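Local structure of enoyl-CoA hydratase (Mycobacterium avium, 3OC7) at residues A12-T17 with S51-V56; A22-N27 with Q45-A50; P110-I115 with Q202-V207. The protein probably catalyses the hydration of enoyl-CoA thioesters in fatty acid metabolism. All coordinates share one frame; numbering follows the deposited sequence.

In the fold
Contacts 2 and 3 are buried and join a helix to the mixed sheet of the crotonase fold. Contact 2 sets helix 37-52 against strand 21-26, and contact 3 sets helix 196-208 against strand 111-115. The two helices cover opposite faces of this sheet, meeting neighbouring residues of strand 58-63. Contact 1 is only partly buried and lies farther out, about 22 Å from the chain centre to its own centre. It shares helix 37-52 with contact 2 and encloses it along the chain. Aliphatic packing rules in contacts 2 and 3, while contact 1 adds a carboxylate to its apolar pairs. A second subunit reaches only contact 3.

Contact 1 (A12-T17 with S51-V56); sequences AGPAAT and SSDPAV
Pro14 and Val56 bring the two backbones closest, with CA atoms 7.0 Å apart, and no hydrogen bond passes between residues 12-17 and 51-56. Pro14 opens the short helix 14-17, with Gly13 at its N-cap. The carbonyl of Gly13 holds this turn together by accepting from both Ala16 N and Thr17 N. The facing segment leaves helix 37-52 and folds into a type I beta turn from Asp53 to Val56. Pro14 supplies all the contacts of its segment, through CG and CD. Its CG lies 3.8 Å from Val56 CG2, the two side chains set roughly perpendicular. The same CG is 4.3 Å from Ala55 CB, a looser neighbour. The Asp53 side chain points toward Pro14, and Asp53 OD2 lies 3.9 Å from Pro14 CD. Asp53 CG is anti to its own backbone N (chi1 -176°), which turns the carboxylate forward along the chain. Asp53 OD1 can then take the N-H of Ala55 at 3.0 Å, closing an Asx turn. The donor sits above the carboxylate plane, 49° out of it. Ser51 O and Val56 O both accept from Arg108 NH2, which ties the helix end to the turn. The contact thus joins the link between strands 9-12 and 21-26 to the link between helix 37-52 and strand 58-63. Its chemistry is mainly apolar. The ring of Pro14 has no N-H for the carboxylate, so the contact is van der Waals in kind. The bond to Ala55 N probably sets how the carboxylate is turned.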
loop_
_atom_site.group_PDB
_atom_site.type_symbol
_atom_site.label_atom_id
_atom_site.label_comp_id
_atom_site.label_asym_id
_atom_site.label_seq_id
_atom_site.Cartn_x
_atom_site.Cartn_y
_atom_site.Cartn_z
ATOM N N ALA A 12 30.767 -11.897 12.465
ATOM C CA ALA A 12 31.211 -11.242 13.709
ATOM C C ALA A 12 30.097 -11.251 14.768
ATOM O O ALA A 12 29.009 -10.695 14.550
ATOM C CB ALA A 12 31.696 -9.812 13.436
ATOM N N GLY A 13 30.353 -11.904 15.900
ATOM C CA GLY A 13 29.374 -12.044 16.988
ATOM C C GLY A 13 29.533 -11.001 18.091
ATOM O O GLY A 13 30.375 -10.107 17.965
ATOM N N PRO A 14 28.714 -11.104 19.167
ATOM C CA PRO A 14 28.680 -10.141 20.287
ATOM C C PRO A 14 30.038 -9.743 20.893
ATOM O O PRO A 14 30.240 -8.566 21.202
ATOM C CB PRO A 14 27.770 -10.832 21.312
ATOM C CG PRO A 14 26.802 -11.584 20.450
ATOM C CD PRO A 14 27.618 -12.088 19.277
ATOM N N ALA A 15 30.962 -10.693 21.018
ATOM C CA ALA A 15 32.298 -10.412 21.576
ATOM C C ALA A 15 33.159 -9.479 20.703
ATOM O O ALA A 15 34.100 -8.843 21.204
ATOM C CB ALA A 15 33.041 -11.716 21.876
ATOM N N ALA A 16 32.823 -9.390 19.414
ATOM C CA ALA A 16 33.506 -8.507 18.461
ATOM C C ALA A 16 32.714 -7.235 18.139
ATOM O O ALA A 16 33.305 -6.191 17.847
ATOM C CB ALA A 16 33.842 -9.257 17.179
ATOM N N THR A 17 31.384 -7.333 18.167
ATOM C CA THR A 17 30.522 -6.182 17.890
ATOM C C THR A 17 30.292 -5.273 19.105
ATOM O O THR A 17 30.013 -4.083 18.939
ATOM C CB THR A 17 29.139 -6.603 17.312
ATOM O OG1 THR A 17 28.422 -7.382 18.276
ATOM C CG2 THR A 17 29.297 -7.393 16.014
ATOM N N SER A 51 21.090 -17.279 14.985
ATOM C CA SER A 51 19.882 -17.721 15.710
ATOM C C SER A 51 20.182 -18.642 16.911
ATOM O O SER A 51 19.459 -18.596 17.920
ATOM C CB SER A 51 18.890 -18.383 14.744
ATOM O OG SER A 51 17.630 -18.639 15.374
ATOM N N SER A 52 21.243 -19.448 16.787
ATOM C CA SER A 52 21.649 -20.425 17.807
ATOM C C SER A 52 22.261 -19.794 19.065
ATOM O O SER A 52 22.319 -20.434 20.122
ATOM C CB SER A 52 22.633 -21.434 17.208
ATOM O OG SER A 52 22.011 -22.200 16.196
ATOM N N ASP A 53 22.739 -18.552 18.950
ATOM C CA ASP A 53 23.380 -17.847 20.075
ATOM C C ASP A 53 22.337 -17.030 20.857
ATOM O O ASP A 53 21.795 -16.063 20.318
ATOM C CB ASP A 53 24.505 -16.931 19.557
ATOM C CG ASP A 53 25.283 -16.222 20.677
ATOM O OD1 ASP A 53 24.864 -16.263 21.858
ATOM O OD2 ASP A 53 26.323 -15.595 20.367
ATOM N N PRO A 54 22.054 -17.399 22.131
ATOM C CA PRO A 54 21.025 -16.689 22.920
ATOM C C PRO A 54 21.324 -15.204 23.200
ATOM O O PRO A 54 20.402 -14.452 23.523
ATOM C CB PRO A 54 20.982 -17.470 24.248
ATOM C CG PRO A 54 21.674 -18.753 23.984
ATOM C CD PRO A 54 22.669 -18.502 22.895
ATOM N N ALA A 55 22.588 -14.799 23.091
ATOM C CA ALA A 55 22.991 -13.391 23.268
ATOM C C ALA A 55 22.683 -12.454 22.068
ATOM O O ALA A 55 22.780 -11.229 22.194
ATOM C CB ALA A 55 24.478 -13.307 23.645
ATOM N N VAL A 56 22.352 -13.037 20.912
ATOM C CA VAL A 56 22.010 -12.263 19.709
ATOM C C VAL A 56 20.502 -11.970 19.642
ATOM O O VAL A 56 19.675 -12.904 19.730
ATOM C CB VAL A 56 22.499 -12.997 18.415
ATOM C CG1 VAL A 56 22.099 -12.214 17.139
ATOM C CG2 VAL A 56 24.015 -13.211 18.439
#

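Contact 2 (A22-N27 with Q45-A50)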
loop_
_atom_site.group_PDB
_atom_site.type_symbol
_atom_site.label_atom_id
_atom_site.label_comp_id
_atom_site.label_asym_id
_atom_site.label_seq_id
_atom_site.Cartn_x
_atom_site.Cartn_y
_atom_site.Cartn_z
ATOM N N ALA A 22 24.803 -9.726 15.690
ATOM C CA ALA A 22 25.726 -10.400 14.764
ATOM C C ALA A 22 25.772 -9.679 13.407
ATOM O O ALA A 22 24.720 -9.317 12.875
ATOM C CB ALA A 22 25.341 -11.885 14.584
ATOM N N ARG A 23 26.972 -9.459 12.860
ATOM C CA ARG A 23 27.169 -8.830 11.536
ATOM C C ARG A 23 27.616 -9.871 10.505
ATOM O O ARG A 23 28.642 -10.545 10.718
ATOM C CB ARG A 23 28.186 -7.680 11.630
ATOM C CG ARG A 23 28.415 -6.861 10.347
ATOM C CD ARG A 23 29.364 -5.681 10.592
ATOM N NE ARG A 23 28.659 -4.536 11.170
ATOM C CZ ARG A 23 28.401 -3.395 10.529
ATOM N NH1 ARG A 23 28.816 -3.214 9.280
ATOM N NH2 ARG A 23 27.732 -2.427 11.140
ATOM N N LEU A 24 26.838 -10.023 9.424
ATOM C CA LEU A 24 27.182 -10.881 8.278
ATOM C C LEU A 24 27.598 -10.002 7.100
ATOM O O LEU A 24 26.763 -9.240 6.570
ATOM C CB LEU A 24 25.982 -11.773 7.873
ATOM C CG LEU A 24 25.334 -12.681 8.929
ATOM C CD1 LEU A 24 24.129 -13.445 8.398
ATOM C CD2 LEU A 24 26.334 -13.670 9.558
ATOM N N THR A 25 28.869 -10.071 6.691
ATOM C CA THR A 25 29.381 -9.186 5.626
ATOM C C THR A 25 29.647 -9.943 4.321
ATOM O O THR A 25 30.494 -10.853 4.278
ATOM C CB THR A 25 30.709 -8.441 6.051
ATOM O OG1 THR A 25 30.524 -7.805 7.328
ATOM C CG2 THR A 25 31.181 -7.394 4.987
ATOM N N LEU A 26 28.952 -9.548 3.252
ATOM C CA LEU A 26 29.243 -10.062 1.892
ATOM C C LEU A 26 30.643 -9.578 1.451
ATOM O O LEU A 26 30.895 -8.370 1.421
ATOM C CB LEU A 26 28.165 -9.628 0.875
ATOM C CG LEU A 26 26.684 -9.899 1.179
ATOM C CD1 LEU A 26 25.770 -9.216 0.171
ATOM C CD2 LEU A 26 26.397 -11.386 1.223
ATOM N N ASN A 27 31.538 -10.516 1.122
ATOM C CA ASN A 27 32.978 -10.213 0.855
ATOM C C ASN A 27 33.560 -11.068 -0.293
ATOM O O ASN A 27 34.463 -11.910 -0.085
ATOM C CB ASN A 27 33.798 -10.368 2.155
ATOM C CG ASN A 27 35.237 -9.843 2.035
ATOM O OD1 ASN A 27 35.531 -8.871 1.317
ATOM N ND2 ASN A 27 36.142 -10.477 2.780
ATOM N N GLN A 45 24.400 -20.700 6.563
ATOM C CA GLN A 45 25.098 -21.127 7.786
ATOM C C GLN A 45 25.277 -19.956 8.770
ATOM O O GLN A 45 25.107 -20.124 9.989
ATOM C CB GLN A 45 26.450 -21.793 7.460
ATOM C CG GLN A 45 27.144 -22.468 8.667
ATOM C CD GLN A 45 26.274 -23.544 9.344
ATOM O OE1 GLN A 45 25.806 -24.482 8.692
ATOM N NE2 GLN A 45 26.050 -23.402 10.645
ATOM N N GLY A 46 25.564 -18.759 8.238
ATOM C CA GLY A 46 25.677 -17.560 9.092
ATOM C C GLY A 46 24.397 -17.182 9.831
ATOM O O GLY A 46 24.424 -16.807 11.016
ATOM N N LEU A 47 23.265 -17.248 9.131
ATOM C CA LEU A 47 21.954 -17.027 9.754
ATOM C C LEU A 47 21.646 -18.062 10.845
ATOM O O LEU A 47 21.095 -17.712 11.900
ATOM C CB LEU A 47 20.833 -16.989 8.688
ATOM C CG LEU A 47 20.807 -15.807 7.700
ATOM C CD1 LEU A 47 19.988 -16.115 6.415
ATOM C CD2 LEU A 47 20.304 -14.516 8.389
ATOM N N ARG A 48 22.032 -19.318 10.608
ATOM C CA ARG A 48 21.836 -20.380 11.598
ATOM C C ARG A 48 22.705 -20.128 12.850
ATOM O O ARG A 48 22.217 -20.251 13.991
ATOM C CB ARG A 48 22.126 -21.748 10.959
ATOM C CG ARG A 48 21.653 -22.942 11.780
ATOM C CD ARG A 48 21.672 -24.250 10.991
ATOM N NE ARG A 48 20.832 -24.258 9.784
ATOM C CZ ARG A 48 19.518 -24.486 9.769
ATOM N NH1 ARG A 48 18.858 -24.483 8.616
ATOM N NH2 ARG A 48 18.858 -24.723 10.896
ATOM N N ASP A 49 23.969 -19.751 12.643
ATOM C CA ASP A 49 24.886 -19.467 13.762
ATOM C C ASP A 49 24.379 -18.302 14.631
ATOM O O ASP A 49 24.440 -18.368 15.861
ATOM C CB ASP A 49 26.308 -19.174 13.254
ATOM C CG ASP A 49 27.030 -20.415 12.705
ATOM O OD1 ASP A 49 26.621 -21.567 13.003
ATOM O OD2 ASP A 49 28.033 -20.219 11.977
ATOM N N ALA A 50 23.875 -17.239 13.996
ATOM C CA ALA A 50 23.260 -16.131 14.741
ATOM C C ALA A 50 22.035 -16.543 15.576
ATOM O O ALA A 50 21.947 -16.180 16.754
ATOM C CB ALA A 50 22.897 -14.979 13.794
#
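Ala22 and Leu24 of strand 21-26 pack against Gly46, Leu47 and Ala50 of helix 37-52. Strand, helix and strand 58-63 form a beta-alpha-beta unit of the crotonase fold. The strand and helix segments run antiparallel, at 175°, with their axes 9.5 Å apart at closest approach. Apolar contacts come first. Ala22 CB and Ala50 CB meet methyl to methyl at 4.0 Å. These small side chains let the CA atoms of the two alanines come within 6.2 Å of each other. Leu24 does most of the remaining work, with one methyl for each of two neighbours. Its CG lies anti to the carbonyl carbon (chi1 -55°), which directs both methyls to the helix. Leu24 CD1 lies 4.0 Å from Leu47 CD2, and the two leucine side chains stand at roughly 90° to each other. Leu47 sets out away from the strand, but its tip returns to make this touch. The second kind of contact is methyl against backbone. Leu24 CD2 rests 4.0 Å from Gly46 O and just as near to Gly46 CA. Gly46 has no side chain to stand between them, so the leucine reaches the helix backbone itself. Val59 of strand 58-63 also touches Leu24 and Ala50, and Tyr11 of strand 9-12 covers Ala22 and Leu24. No hydrogen bond joins the two segments. A side-chain bond runs along the helix, where Gln45 NE2 donates to Asp49 OD1 over 3.0 Å. The acceptor lies in the amide plane of Gln45, while the donor sits 48° above the carboxylate plane of Asp49.

Contact 3 (P110-I115 with Q202-V207)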
loop_
_atom_site.group_PDB
_atom_site.type_symbol
_atom_site.label_atom_id
_atom_site.label_comp_id
_atom_site.label_asym_id
_atom_site.label_seq_id
_atom_site.Cartn_x
_atom_site.Cartn_y
_atom_site.Cartn_z
ATOM N N PRO A 110 15.043 -10.104 13.843
ATOM C CA PRO A 110 15.017 -8.984 12.882
ATOM C C PRO A 110 16.346 -8.884 12.083
ATOM O O PRO A 110 17.448 -9.015 12.681
ATOM C CB PRO A 110 14.819 -7.747 13.789
ATOM C CG PRO A 110 14.138 -8.291 15.054
ATOM C CD PRO A 110 14.827 -9.642 15.239
ATOM N N VAL A 111 16.246 -8.686 10.759
ATOM C CA VAL A 111 17.420 -8.547 9.852
ATOM C C VAL A 111 17.410 -7.157 9.167
ATOM O O VAL A 111 16.410 -6.773 8.510
ATOM C CB VAL A 111 17.474 -9.693 8.787
ATOM C CG1 VAL A 111 18.777 -9.592 7.976
ATOM C CG2 VAL A 111 17.351 -11.077 9.425
ATOM N N ILE A 112 18.517 -6.418 9.342
ATOM C CA ILE A 112 18.677 -5.039 8.844
ATOM C C ILE A 112 19.761 -4.940 7.747
ATOM O O ILE A 112 20.940 -5.222 8.009
ATOM C CB ILE A 112 19.037 -4.038 10.003
ATOM C CG1 ILE A 112 18.059 -4.185 11.175
ATOM C CG2 ILE A 112 19.109 -2.583 9.469
ATOM C CD1 ILE A 112 18.446 -3.324 12.384
ATOM N N ALA A 113 19.390 -4.511 6.530
ATOM C CA ALA A 113 20.403 -4.307 5.462
ATOM C C ALA A 113 21.114 -2.950 5.594
ATOM O O ALA A 113 20.471 -1.900 5.826
ATOM C CB ALA A 113 19.758 -4.443 4.064
ATOM N N ALA A 114 22.437 -2.980 5.422
ATOM C CA ALA A 114 23.285 -1.770 5.420
ATOM C C ALA A 114 23.943 -1.607 4.032
ATOM O O ALA A 114 24.947 -2.275 3.732
ATOM C CB ALA A 114 24.347 -1.833 6.563
ATOM N N ILE A 115 23.347 -0.743 3.193
ATOM C CA ILE A 115 23.693 -0.600 1.764
ATOM C C ILE A 115 24.456 0.721 1.525
ATOM O O ILE A 115 23.972 1.774 1.906
ATOM C CB ILE A 115 22.385 -0.600 0.873
ATOM C CG1 ILE A 115 21.501 -1.849 1.133
ATOM C CG2 ILE A 115 22.695 -0.408 -0.621
ATOM C CD1 ILE A 115 19.977 -1.631 0.844
ATOM N N GLN A 202 22.080 3.457 15.782
ATOM C CA GLN A 202 20.858 3.843 16.510
ATOM C C GLN A 202 19.733 2.798 16.400
ATOM O O GLN A 202 19.070 2.492 17.409
ATOM C CB GLN A 202 20.355 5.235 16.103
ATOM C CG GLN A 202 19.228 5.764 17.013
ATOM C CD GLN A 202 19.626 5.833 18.494
ATOM O OE1 GLN A 202 18.987 5.220 19.357
ATOM N NE2 GLN A 202 20.688 6.580 18.787
ATOM N N LEU A 203 19.525 2.261 15.191
ATOM C CA LEU A 203 18.506 1.217 14.977
ATOM C C LEU A 203 18.802 -0.066 15.775
ATOM O O LEU A 203 17.882 -0.655 16.362
ATOM C CB LEU A 203 18.279 0.919 13.466
ATOM C CG LEU A 203 17.628 2.006 12.597
ATOM C CD1 LEU A 203 17.898 1.766 11.100
ATOM C CD2 LEU A 203 16.122 2.153 12.868
ATOM N N VAL A 204 20.063 -0.498 15.795
ATOM C CA VAL A 204 20.487 -1.674 16.577
ATOM C C VAL A 204 20.259 -1.482 18.102
ATOM O O VAL A 204 19.764 -2.401 18.785
ATOM C CB VAL A 204 21.970 -2.060 16.233
ATOM C CG1 VAL A 204 22.577 -3.018 17.275
ATOM C CG2 VAL A 204 22.046 -2.657 14.817
ATOM N N THR A 205 20.584 -0.292 18.617
ATOM C CA THR A 205 20.321 0.079 20.020
ATOM C C THR A 205 18.819 -0.053 20.366
ATOM O O THR A 205 18.455 -0.687 21.365
ATOM C CB THR A 205 20.876 1.503 20.350
ATOM O OG1 THR A 205 22.298 1.531 20.142
ATOM C CG2 THR A 205 20.593 1.883 21.804
ATOM N N ASP A 206 17.950 0.509 19.520
ATOM C CA ASP A 206 16.503 0.473 19.784
ATOM C C ASP A 206 15.865 -0.935 19.661
ATOM O O ASP A 206 15.081 -1.348 20.524
ATOM C CB ASP A 206 15.789 1.538 18.930
ATOM C CG ASP A 206 16.135 2.972 19.359
ATOM O OD1 ASP A 206 16.608 3.175 20.507
ATOM O OD2 ASP A 206 15.934 3.906 18.552
ATOM N N VAL A 207 16.204 -1.671 18.602
ATOM C CA VAL A 207 15.730 -3.061 18.450
ATOM C C VAL A 207 16.204 -3.957 19.623
ATOM O O VAL A 207 15.435 -4.761 20.165
ATOM C CB VAL A 207 16.117 -3.663 17.053
ATOM C CG1 VAL A 207 15.724 -5.137 16.945
ATOM C CG2 VAL A 207 15.455 -2.874 15.923
#
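Val207 N donates to Leu203 O at 3.0 Å, one turn of helix 196-208, and the side chains of both residues face strand 111-115. This is helix-on-sheet packing in the crotonase fold: the helix lies against a face of the mixed sheet, in which strand 111-115 runs between strands 58-63 and 132-135. No hydrogen bond crosses between the segments. The backbones stay well apart, with the CA atoms of Ile112 and Val204 8.6 Å from each other, and aliphatic side chains bridge the distance. Ile112 buries more surface here than any other residue of the two segments. Its chain is extended (chi2 175°), which carries CD1 to the helix, where it touches two residues. Ile112 CD1 is 4.4 Å from Leu203 CB. It lies equally far from a methyl of the next residue, Val204 CG2, so both touches are light. Around this point Leu203 also packs on Val134, and Val204 on Val60, which spreads the helix over three adjacent strands. Just before the strand the ring of Pro110 meets Val207, and the two side chains lie alongside one another, pointing opposite ways. Val111, next in the chain, is tied by its N-H to Asp131 OD2. A second subunit packs alongside: its Leu173 touches Pro110, and its Thr174 touches Leu203 and Val207. The contact is thus part of the core and also borders a subunit interface. The closest touch across it is made by a valine methyl against the proline ring, Val207 CG1 lying 4.0 Å from Pro110 CG.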